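Local structure of EreC (Klebsiella pneumoniae, 6XCQ) at residues A[32-37]-A[47-52]; A[52-57]-A[83-88]; A[37-42]-A[425-430]. The protein probably hydrolyses the lactone ring ester of macrolide antibiotics such as erythromycin, an esterase activity that gives resistance to these drugs. The protein carries 1 engineered substitution. All blocks are in the same frame, centred on the assembly; numbering follows the deposited sequence.

How the contacts relate
The three contacts gather at one end of the mixed sheet, along the N-terminal segment. Contact 1 joins edge strand 33-36 to the 47-52 turn; contact 2, sharing Ile52 with contact 1, packs 52-57 on helix 73-90; contact 3, sharing Arg37 with contact 1, sets the intervening loop against strand 423-427. Centres of 1 and 2, and of 1 and 3, lie about 11 Å apart, those of 2 and 3 about 16 Å. Contacts 1 and 2 follow one another along the chain, whereas the segments of 1 and 3 alternate. Probable hydrogen bonds from Glu49 to Thr38 and from Arg84 to Pro42 tie them together, fixing the N-terminal segment to sheet and helix.

Contact 1 (A[32-37]-A[47-52]); sequences TWRTTR and FNEFEI
Glu49 reaches across to strand 33-36 at about a right angle to the side chains of Arg34, Thr36 and Arg37. Its chain runs extended beyond CG, which brings the carboxylate to the end of the strand. There OE1 accepts the hydroxyl of Thr36, with 2.8 Å between Thr36 OG1 and Glu49 OE1, the donor standing well above the carboxylate plane (56° out of it). OE2 takes the backbone N-H of Arg37, at 2.9 Å from Arg37 N to Glu49 OE2, again from above the plane. In Thr36 the hydroxyl is swung opposite its own backbone nitrogen (chi1 167°), which turns it to the acid; Thr38 OG1 is a further partner of Glu49 OE1. In one of two modelled conformers, the bent chain of Arg34 lays one guanidinium face over the backbone and CG of Glu49, with Arg34 NH2 3.8 Å from Glu49 CG. The two charged planes stand 84° apart, and no N-H of Arg34 points at the acid. A water may link them instead in this conformer, accepting from Arg34 NH1 at 2.6 Å and donating to Glu49 OE2 at 2.7 Å. Just before the strand, Ile52 packs its CD1 against the backbone, 3.4 Å from Thr32 O, and its side chain also touches strand 392-396. The guanidinium of Arg37 turns away to a salt bridge with Asp391. With both oxygens of the buried Glu49 held by donors, and an arginine tentatively reached through water, the carboxylate is probably stabilised as the anion, fastening the 3-10 turn to the edge strand.

Contact 2 (A[52-57]-A[83-88]); sequences ILTPLV and IRYLVE
Tyr85 of helix 73-90 reaches segment 52-57, and its hydroxyl makes the one polar link between them. Thr54 OG1 and Tyr85 OH are 2.8 Å apart and hydrogen-bonded, with either able to donate. The threonine oxygen lies in the plane of the ring, at its edge, while the two side chains meet at about a right angle. Setting OG1 opposite the threonine carbonyl carbon (chi1 -71°) brings it to the phenol. The same phenol oxygen is also hydrogen-bonded to His90 NE2, and the histidine and tyrosine rings meet with steeply inclined planes, so the hydroxyl is gripped from two residues.

Apolar contacts flank the phenol ring. Leu53 lays its CB 4.1 Å from Tyr85 CE2, an approach that is oblique to the ring, and its CD1 comes equally near the same carbon. Val57 meets the ring edge more loosely through CG2. Its other branch does more: Val57 CG1 packs on Leu86 CD2 at 3.8 Å, joining short helix 54-57 to helix 73-90. Here CG1 stands opposite the valine's backbone nitrogen (chi1 169°), directed at the leucine. Leu53 also touches Leu82 and Leu394, so it is packed between helix 73-90 and strand 392-396.

The buried phenol oxygen thus has polar partners within a largely hydrocarbon interface, and the hydroxyl bond probably gives direction to packing that aliphatic groups alone would leave less specific.

Contact 3 (A[37-42]-A[425-430]); sequences RTLLQP and VCVPSA
A type I beta turn from Thr38 to Gln41, closed by a 2.9 Å bond from Gln41 N to Thr38 O, presents Leu39 and Leu40 to the end of strand 423-427, with Leu40 and Val427 nearest in backbone. The two leucines occupy the central positions of that turn, and both start out toward the strand. Leu39 touches two valines with its CD2 branch: Leu39 CD2 is 3.5 Å from Val425 CG1, a close approach for two methyls, and 3.9 Å from Val427 CG1. It meets the first valine at a slant and the second at about a right angle. Its CG is placed opposite the backbone nitrogen (chi1 176°), a setting that sends CD2 to the strand, while CD1 turns to Phe50.

Leu40 divides its two methyls between neighbours. Leu40 CD2 lies 3.8 Å from Val427 CG1, whereas Leu40 CD1 reaches the Pro428 ring at CD, 4.0 Å away. Val427 CG1 therefore receives a methyl from each leucine. Its CG1 is opposite the carbonyl carbon and beside the backbone nitrogen (chi1 -58°), the rotation that offers this branch to both. The interface is wholly aliphatic. Around it, Leu39 also touches Phe50 of the 3-10 segment and, in helix 73-90, Ala78; Val427 touches Phe75 of that helix.

Strand 423-427 lies in the mixed sheet between 392-396, antiparallel to it, and 338-345, parallel to it. The contact is an instance of loop-on-sheet packing in an alpha/beta fold: the turn after edge strand 33-36 folds back over a sheet face also lined by helix 73-90.

Contact 1 (A[32-37]-A[47-52])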
loop_
_atom_site.group_PDB
_atom_site.type_symbol
_atom_site.label_atom_id
_atom_site.label_comp_id
_atom_site.label_asym_id
_atom_site.label_seq_id
_atom_site.Cartn_x
_atom_site.Cartn_y
_atom_site.Cartn_z
ATOM N N THR A 32 2.535 25.327 14.297
ATOM C CA THR A 32 2.498 24.334 13.230
ATOM C C THR A 32 3.076 22.986 13.653
ATOM O O THR A 32 3.238 22.099 12.808
ATOM C CB THR A 32 3.222 24.866 11.995
ATOM O OG1 THR A 32 4.574 25.170 12.332
ATOM C CG2 THR A 32 2.543 26.133 11.497
ATOM N N TRP A 33 3.421 22.827 14.927
ATOM C CA TRP A 33 3.903 21.571 15.474
ATOM C C TRP A 33 3.167 21.295 16.776
ATOM O O TRP A 33 2.556 22.190 17.366
ATOM C CB TRP A 33 5.413 21.607 15.720
ATOM C CG TRP A 33 5.832 22.707 16.647
ATOM C CD1 TRP A 33 6.138 23.990 16.306
ATOM C CD2 TRP A 33 5.987 22.621 18.069
ATOM N NE1 TRP A 33 6.475 24.712 17.427
ATOM C CE2 TRP A 33 6.392 23.892 18.523
ATOM C CE3 TRP A 33 5.823 21.593 19.003
ATOM C CZ2 TRP A 33 6.637 24.163 19.872
ATOM C CZ3 TRP A 33 6.072 21.864 20.346
ATOM C CH2 TRP A 33 6.470 23.136 20.763
ATOM N N ARG A 34 3.230 20.042 17.224
ATOM C CA ARG A 34 2.548 19.640 18.446
ATOM C C ARG A 34 3.211 18.387 19.002
ATOM O O ARG A 34 3.439 17.428 18.265
ATOM C CB ARG A 34 1.060 19.391 18.180
ATOM C CG ARG A 34 0.272 18.915 19.394
ATOM C CD ARG A 34 0.180 20.001 20.458
ATOM N NE ARG A 34 -1.037 19.861 21.254
ATOM C CZ ARG A 34 -1.121 19.158 22.381
ATOM N NH1 ARG A 34 -0.051 18.533 22.858
ATOM N NH2 ARG A 34 -2.276 19.083 23.031
ATOM N N THR A 35 3.525 18.398 20.294
ATOM C CA THR A 35 3.988 17.188 20.959
ATOM C C THR A 35 2.782 16.313 21.265
ATOM O O THR A 35 1.777 16.796 21.796
ATOM C CB THR A 35 4.731 17.534 22.255
ATOM O OG1 THR A 35 5.949 18.217 21.947
ATOM C CG2 THR A 35 5.061 16.282 23.049
ATOM N N THR A 36 2.843 15.037 20.897
ATOM C CA THR A 36 1.726 14.135 21.171
ATOM C C THR A 36 2.211 13.032 22.096
ATOM O O THR A 36 3.016 12.183 21.695
ATOM C CB THR A 36 1.111 13.562 19.896
ATOM O OG1 THR A 36 0.247 12.473 20.252
ATOM C CG2 THR A 36 2.171 13.086 18.913
ATOM N N ARG A 37 1.718 13.049 23.332
ATOM C CA ARG A 37 2.104 12.036 24.305
ATOM C C ARG A 37 1.264 10.766 24.212
ATOM O O ARG A 37 1.680 9.725 24.730
ATOM C CB ARG A 37 2.035 12.640 25.712
ATOM C CG ARG A 37 2.738 13.991 25.713
ATOM C CD ARG A 37 3.202 14.481 27.046
ATOM N NE ARG A 37 3.658 15.859 26.883
ATOM C CZ ARG A 37 4.902 16.209 26.558
ATOM N NH1 ARG A 37 5.849 15.284 26.390
ATOM N NH2 ARG A 37 5.206 17.491 26.423
ATOM N N PHE A 47 -7.561 13.353 21.967
ATOM C CA PHE A 47 -7.828 13.892 20.640
ATOM C C PHE A 47 -7.411 15.351 20.504
ATOM O O PHE A 47 -7.280 15.833 19.375
ATOM C CB PHE A 47 -9.313 13.718 20.277
ATOM C CG PHE A 47 -9.683 12.300 19.893
ATOM C CD1 PHE A 47 -10.069 11.382 20.854
ATOM C CD2 PHE A 47 -9.629 11.886 18.577
ATOM C CE1 PHE A 47 -10.391 10.077 20.504
ATOM C CE2 PHE A 47 -9.961 10.583 18.220
ATOM C CZ PHE A 47 -10.339 9.679 19.181
ATOM N N ASN A 48 -7.168 16.065 21.612
ATOM C CA ASN A 48 -6.692 17.441 21.484
ATOM C C ASN A 48 -5.342 17.498 20.799
ATOM O O ASN A 48 -5.022 18.500 20.150
ATOM C CB ASN A 48 -6.589 18.124 22.851
ATOM C CG ASN A 48 -7.912 18.187 23.555
ATOM O OD1 ASN A 48 -8.780 18.960 23.175
ATOM N ND2 ASN A 48 -8.088 17.346 24.569
ATOM N N GLU A 49 -4.529 16.443 20.944
ATOM C CA GLU A 49 -3.185 16.458 20.371
ATOM C C GLU A 49 -3.202 16.404 18.843
ATOM O O GLU A 49 -2.196 16.739 18.215
ATOM C CB GLU A 49 -2.362 15.297 20.938
ATOM C CG GLU A 49 -2.279 15.301 22.452
ATOM C CD GLU A 49 -1.368 14.209 23.011
ATOM O OE1 GLU A 49 -1.340 13.081 22.476
ATOM O OE2 GLU A 49 -0.654 14.491 23.986
ATOM N N PHE A 50 -4.318 16.011 18.234
ATOM C CA PHE A 50 -4.412 15.908 16.781
ATOM C C PHE A 50 -5.207 17.049 16.155
ATOM O O PHE A 50 -5.442 17.037 14.942
ATOM C CB PHE A 50 -4.990 14.536 16.410
ATOM C CG PHE A 50 -4.252 13.408 17.078
ATOM C CD1 PHE A 50 -3.055 12.949 16.556
ATOM C CD2 PHE A 50 -4.701 12.874 18.278
ATOM C CE1 PHE A 50 -2.334 11.955 17.197
ATOM C CE2 PHE A 50 -3.992 11.874 18.924
ATOM C CZ PHE A 50 -2.800 11.415 18.384
ATOM N N GLU A 51 -5.588 18.060 16.946
ATOM C CA GLU A 51 -6.384 19.164 16.407
ATOM C C GLU A 51 -5.636 19.903 15.316
ATOM O O GLU A 51 -6.257 20.519 14.444
ATOM C CB GLU A 51 -6.779 20.142 17.519
ATOM N N ILE A 52 -4.300 19.852 15.349
ATOM C CA ILE A 52 -3.477 20.489 14.330
ATOM C C ILE A 52 -3.783 19.956 12.932
ATOM O O ILE A 52 -3.552 20.652 11.938
ATOM C CB ILE A 52 -1.991 20.303 14.723
ATOM C CG1 ILE A 52 -1.036 20.937 13.729
ATOM C CG2 ILE A 52 -1.653 18.838 14.873
ATOM C CD1 ILE A 52 0.415 20.644 14.081
HETATM O O HOH W 1 -0.476 17.023 24.989
#

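Contact 2 (A[52-57]-A[83-88])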
loop_
_atom_site.group_PDB
_atom_site.type_symbol
_atom_site.label_atom_id
_atom_site.label_comp_id
_atom_site.label_asym_id
_atom_site.label_seq_id
_atom_site.Cartn_x
_atom_site.Cartn_y
_atom_site.Cartn_z
ATOM N N ILE A 52 -4.300 19.852 15.349
ATOM C CA ILE A 52 -3.477 20.489 14.330
ATOM C C ILE A 52 -3.783 19.956 12.932
ATOM O O ILE A 52 -3.552 20.652 11.938
ATOM C CB ILE A 52 -1.991 20.303 14.723
ATOM C CG1 ILE A 52 -1.036 20.937 13.729
ATOM C CG2 ILE A 52 -1.653 18.838 14.873
ATOM C CD1 ILE A 52 0.415 20.644 14.081
ATOM N N LEU A 53 -4.319 18.739 12.831
ATOM C CA LEU A 53 -4.626 18.127 11.542
ATOM C C LEU A 53 -6.022 18.455 11.039
ATOM O O LEU A 53 -6.325 18.162 9.875
ATOM C CB LEU A 53 -4.504 16.601 11.630
ATOM C CG LEU A 53 -3.215 15.975 12.155
ATOM C CD1 LEU A 53 -3.372 14.462 12.312
ATOM C CD2 LEU A 53 -2.057 16.300 11.238
ATOM N N THR A 54 -6.894 19.009 11.879
ATOM C CA THR A 54 -8.294 19.136 11.474
ATOM C C THR A 54 -8.476 19.998 10.228
ATOM O O THR A 54 -9.227 19.573 9.333
ATOM C CB THR A 54 -9.138 19.648 12.651
ATOM O OG1 THR A 54 -9.260 18.614 13.634
ATOM C CG2 THR A 54 -10.525 20.032 12.188
ATOM N N PRO A 55 -7.819 21.161 10.078
ATOM C CA PRO A 55 -7.964 21.920 8.819
ATOM C C PRO A 55 -7.570 21.145 7.576
ATOM O O PRO A 55 -8.278 21.208 6.562
ATOM C CB PRO A 55 -7.037 23.123 9.038
ATOM C CG PRO A 55 -7.016 23.304 10.477
ATOM C CD PRO A 55 -7.015 21.919 11.054
ATOM N N LEU A 56 -6.443 20.428 7.607
ATOM C CA LEU A 56 -6.030 19.736 6.394
ATOM C C LEU A 56 -6.917 18.535 6.108
ATOM O O LEU A 56 -7.042 18.133 4.949
ATOM C CB LEU A 56 -4.548 19.337 6.479
ATOM C CG LEU A 56 -4.022 18.144 7.277
ATOM C CD1 LEU A 56 -4.181 16.835 6.501
ATOM C CD2 LEU A 56 -2.550 18.367 7.624
ATOM N N VAL A 57 -7.556 17.971 7.132
ATOM C CA VAL A 57 -8.405 16.809 6.908
ATOM C C VAL A 57 -9.817 17.205 6.469
ATOM O O VAL A 57 -10.493 16.408 5.804
ATOM C CB VAL A 57 -8.386 15.935 8.173
ATOM C CG1 VAL A 57 -9.455 14.849 8.117
ATOM C CG2 VAL A 57 -7.008 15.288 8.316
ATOM N N ILE A 83 -6.010 6.221 12.781
ATOM C CA ILE A 83 -7.260 5.635 12.294
ATOM C C ILE A 83 -8.406 6.019 13.229
ATOM O O ILE A 83 -9.458 6.496 12.785
ATOM C CB ILE A 83 -7.114 4.106 12.149
ATOM C CG1 ILE A 83 -6.200 3.777 10.969
ATOM C CG2 ILE A 83 -8.465 3.431 11.938
ATOM C CD1 ILE A 83 -5.662 2.341 10.973
ATOM N N ARG A 84 -8.193 5.884 14.545
ATOM C CA ARG A 84 -9.203 6.317 15.513
ATOM C C ARG A 84 -9.612 7.769 15.282
ATOM O O ARG A 84 -10.803 8.095 15.252
ATOM C CB ARG A 84 -8.682 6.140 16.942
ATOM C CG ARG A 84 -8.908 4.757 17.523
ATOM C CD ARG A 84 -8.853 4.803 19.038
ATOM N NE ARG A 84 -10.039 5.467 19.565
ATOM C CZ ARG A 84 -10.137 5.972 20.787
ATOM N NH1 ARG A 84 -9.106 5.901 21.626
ATOM N NH2 ARG A 84 -11.267 6.559 21.166
ATOM N N TYR A 85 -8.632 8.657 15.108
ATOM C CA TYR A 85 -8.943 10.068 14.893
ATOM C C TYR A 85 -9.743 10.283 13.610
ATOM O O TYR A 85 -10.730 11.029 13.594
ATOM C CB TYR A 85 -7.647 10.874 14.861
ATOM C CG TYR A 85 -7.809 12.267 14.315
ATOM C CD1 TYR A 85 -8.432 13.259 15.062
ATOM C CD2 TYR A 85 -7.323 12.596 13.061
ATOM C CE1 TYR A 85 -8.563 14.544 14.571
ATOM C CE2 TYR A 85 -7.453 13.868 12.558
ATOM C CZ TYR A 85 -8.072 14.841 13.317
ATOM O OH TYR A 85 -8.191 16.111 12.804
ATOM N N LEU A 86 -9.320 9.655 12.512
ATOM C CA LEU A 86 -9.995 9.880 11.237
ATOM C C LEU A 86 -11.384 9.254 11.237
ATOM O O LEU A 86 -12.338 9.834 10.700
ATOM C CB LEU A 86 -9.154 9.320 10.092
ATOM C CG LEU A 86 -7.841 10.058 9.832
ATOM C CD1 LEU A 86 -6.933 9.266 8.875
ATOM C CD2 LEU A 86 -8.150 11.441 9.311
ATOM N N VAL A 87 -11.520 8.081 11.850
ATOM C CA VAL A 87 -12.817 7.416 11.894
ATOM C C VAL A 87 -13.756 8.151 12.839
ATOM O O VAL A 87 -14.870 8.535 12.462
ATOM C CB VAL A 87 -12.655 5.940 12.293
ATOM C CG1 VAL A 87 -14.014 5.350 12.689
ATOM C CG2 VAL A 87 -12.053 5.163 11.147
ATOM N N GLU A 88 -13.313 8.386 14.071
ATOM C CA GLU A 88 -14.236 8.881 15.085
ATOM C C GLU A 88 -14.479 10.375 15.003
ATOM O O GLU A 88 -15.514 10.844 15.491
ATOM C CB GLU A 88 -13.740 8.519 16.476
ATOM C CG GLU A 88 -13.663 7.044 16.683
ATOM C CD GLU A 88 -13.113 6.718 18.039
ATOM O OE1 GLU A 88 -13.108 7.633 18.884
ATOM O OE2 GLU A 88 -12.669 5.574 18.250
#

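Contact 3 (A[37-42]-A[425-430])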
loop_
_atom_site.group_PDB
_atom_site.type_symbol
_atom_site.label_atom_id
_atom_site.label_comp_id
_atom_site.label_asym_id
_atom_site.label_seq_id
_atom_site.Cartn_x
_atom_site.Cartn_y
_atom_site.Cartn_z
ATOM N N ARG A 37 1.718 13.049 23.332
ATOM C CA ARG A 37 2.104 12.036 24.305
ATOM C C ARG A 37 1.264 10.766 24.212
ATOM O O ARG A 37 1.680 9.725 24.730
ATOM C CB ARG A 37 2.035 12.640 25.712
ATOM C CG ARG A 37 2.738 13.991 25.713
ATOM C CD ARG A 37 3.202 14.481 27.046
ATOM N NE ARG A 37 3.658 15.859 26.883
ATOM C CZ ARG A 37 4.902 16.209 26.558
ATOM N NH1 ARG A 37 5.849 15.284 26.390
ATOM N NH2 ARG A 37 5.206 17.491 26.423
ATOM N N THR A 38 0.118 10.809 23.547
ATOM C CA THR A 38 -0.750 9.643 23.494
ATOM C C THR A 38 -0.695 8.916 22.152
ATOM O O THR A 38 -1.385 7.905 21.988
ATOM C CB THR A 38 -2.199 10.038 23.830
ATOM O OG1 THR A 38 -2.767 10.839 22.784
ATOM C CG2 THR A 38 -2.241 10.825 25.150
ATOM N N LEU A 39 0.142 9.372 21.208
ATOM C CA LEU A 39 0.109 8.814 19.854
ATOM C C LEU A 39 0.340 7.307 19.853
ATOM O O LEU A 39 -0.290 6.576 19.079
ATOM C CB LEU A 39 1.149 9.495 18.970
ATOM C CG LEU A 39 1.295 8.937 17.544
ATOM C CD1 LEU A 39 0.119 9.349 16.673
ATOM C CD2 LEU A 39 2.606 9.383 16.908
ATOM N N LEU A 40 1.227 6.815 20.716
ATOM C CA LEU A 40 1.541 5.395 20.713
ATOM C C LEU A 40 0.648 4.602 21.655
ATOM O O LEU A 40 0.939 3.437 21.938
ATOM C CB LEU A 40 3.015 5.182 21.061
ATOM C CG LEU A 40 3.975 5.931 20.129
ATOM C CD1 LEU A 40 5.406 5.801 20.620
ATOM C CD2 LEU A 40 3.841 5.470 18.671
ATOM N N GLN A 41 -0.443 5.196 22.129
ATOM C CA GLN A 41 -1.371 4.530 23.040
ATOM C C GLN A 41 -2.784 4.681 22.497
ATOM O O GLN A 41 -3.574 5.493 22.999
ATOM C CB GLN A 41 -1.217 5.086 24.458
ATOM C CG GLN A 41 0.242 5.022 24.921
ATOM C CD GLN A 41 0.417 5.350 26.381
ATOM O OE1 GLN A 41 -0.453 5.053 27.196
ATOM N NE2 GLN A 41 1.548 5.969 26.724
ATOM N N PRO A 42 -3.144 3.891 21.477
ATOM C CA PRO A 42 -4.454 4.063 20.829
ATOM C C PRO A 42 -5.642 3.946 21.771
ATOM O O PRO A 42 -6.689 4.547 21.505
ATOM C CB PRO A 42 -4.473 2.937 19.781
ATOM C CG PRO A 42 -3.051 2.547 19.583
ATOM C CD PRO A 42 -2.367 2.789 20.884
ATOM N N VAL A 425 4.465 12.793 11.046
ATOM C CA VAL A 425 4.375 12.145 12.351
ATOM C C VAL A 425 5.739 11.548 12.650
ATOM O O VAL A 425 6.286 10.806 11.827
ATOM C CB VAL A 425 3.275 11.066 12.339
ATOM C CG1 VAL A 425 3.277 10.223 13.587
ATOM C CG2 VAL A 425 1.914 11.701 12.113
ATOM N N CYS A 426 6.289 11.848 13.823
ATOM C CA CYS A 426 7.624 11.366 14.152
ATOM C C CYS A 426 7.609 10.732 15.538
ATOM O O CYS A 426 7.225 11.384 16.513
ATOM C CB CYS A 426 8.636 12.512 14.073
ATOM S SG CYS A 426 10.344 11.974 14.382
ATOM N N VAL A 427 7.991 9.458 15.617
ATOM C CA VAL A 427 7.968 8.697 16.867
ATOM C C VAL A 427 9.396 8.582 17.401
ATOM O O VAL A 427 10.354 8.857 16.666
ATOM C CB VAL A 427 7.313 7.320 16.660
ATOM C CG1 VAL A 427 5.872 7.486 16.126
ATOM C CG2 VAL A 427 8.160 6.460 15.705
ATOM N N PRO A 428 9.597 8.212 18.671
ATOM C CA PRO A 428 10.955 8.276 19.233
ATOM C C PRO A 428 11.888 7.179 18.748
ATOM O O PRO A 428 13.112 7.365 18.793
ATOM C CB PRO A 428 10.711 8.163 20.750
ATOM C CG PRO A 428 9.309 8.635 20.954
ATOM C CD PRO A 428 8.574 8.119 19.731
ATOM N N SER A 429 11.363 6.045 18.299
ATOM C CA SER A 429 12.191 4.888 17.993
ATOM C C SER A 429 11.428 4.034 16.995
ATOM O O SER A 429 10.217 4.195 16.827
ATOM C CB SER A 429 12.517 4.088 19.263
ATOM O OG SER A 429 11.308 3.714 19.911
ATOM N N ALA A 430 12.144 3.112 16.331
ATOM C CA ALA A 430 11.520 2.272 15.291
ATOM C C ALA A 430 12.012 0.830 15.439
ATOM O O ALA A 430 12.903 0.379 14.721
ATOM C CB ALA A 430 11.805 2.819 13.884
#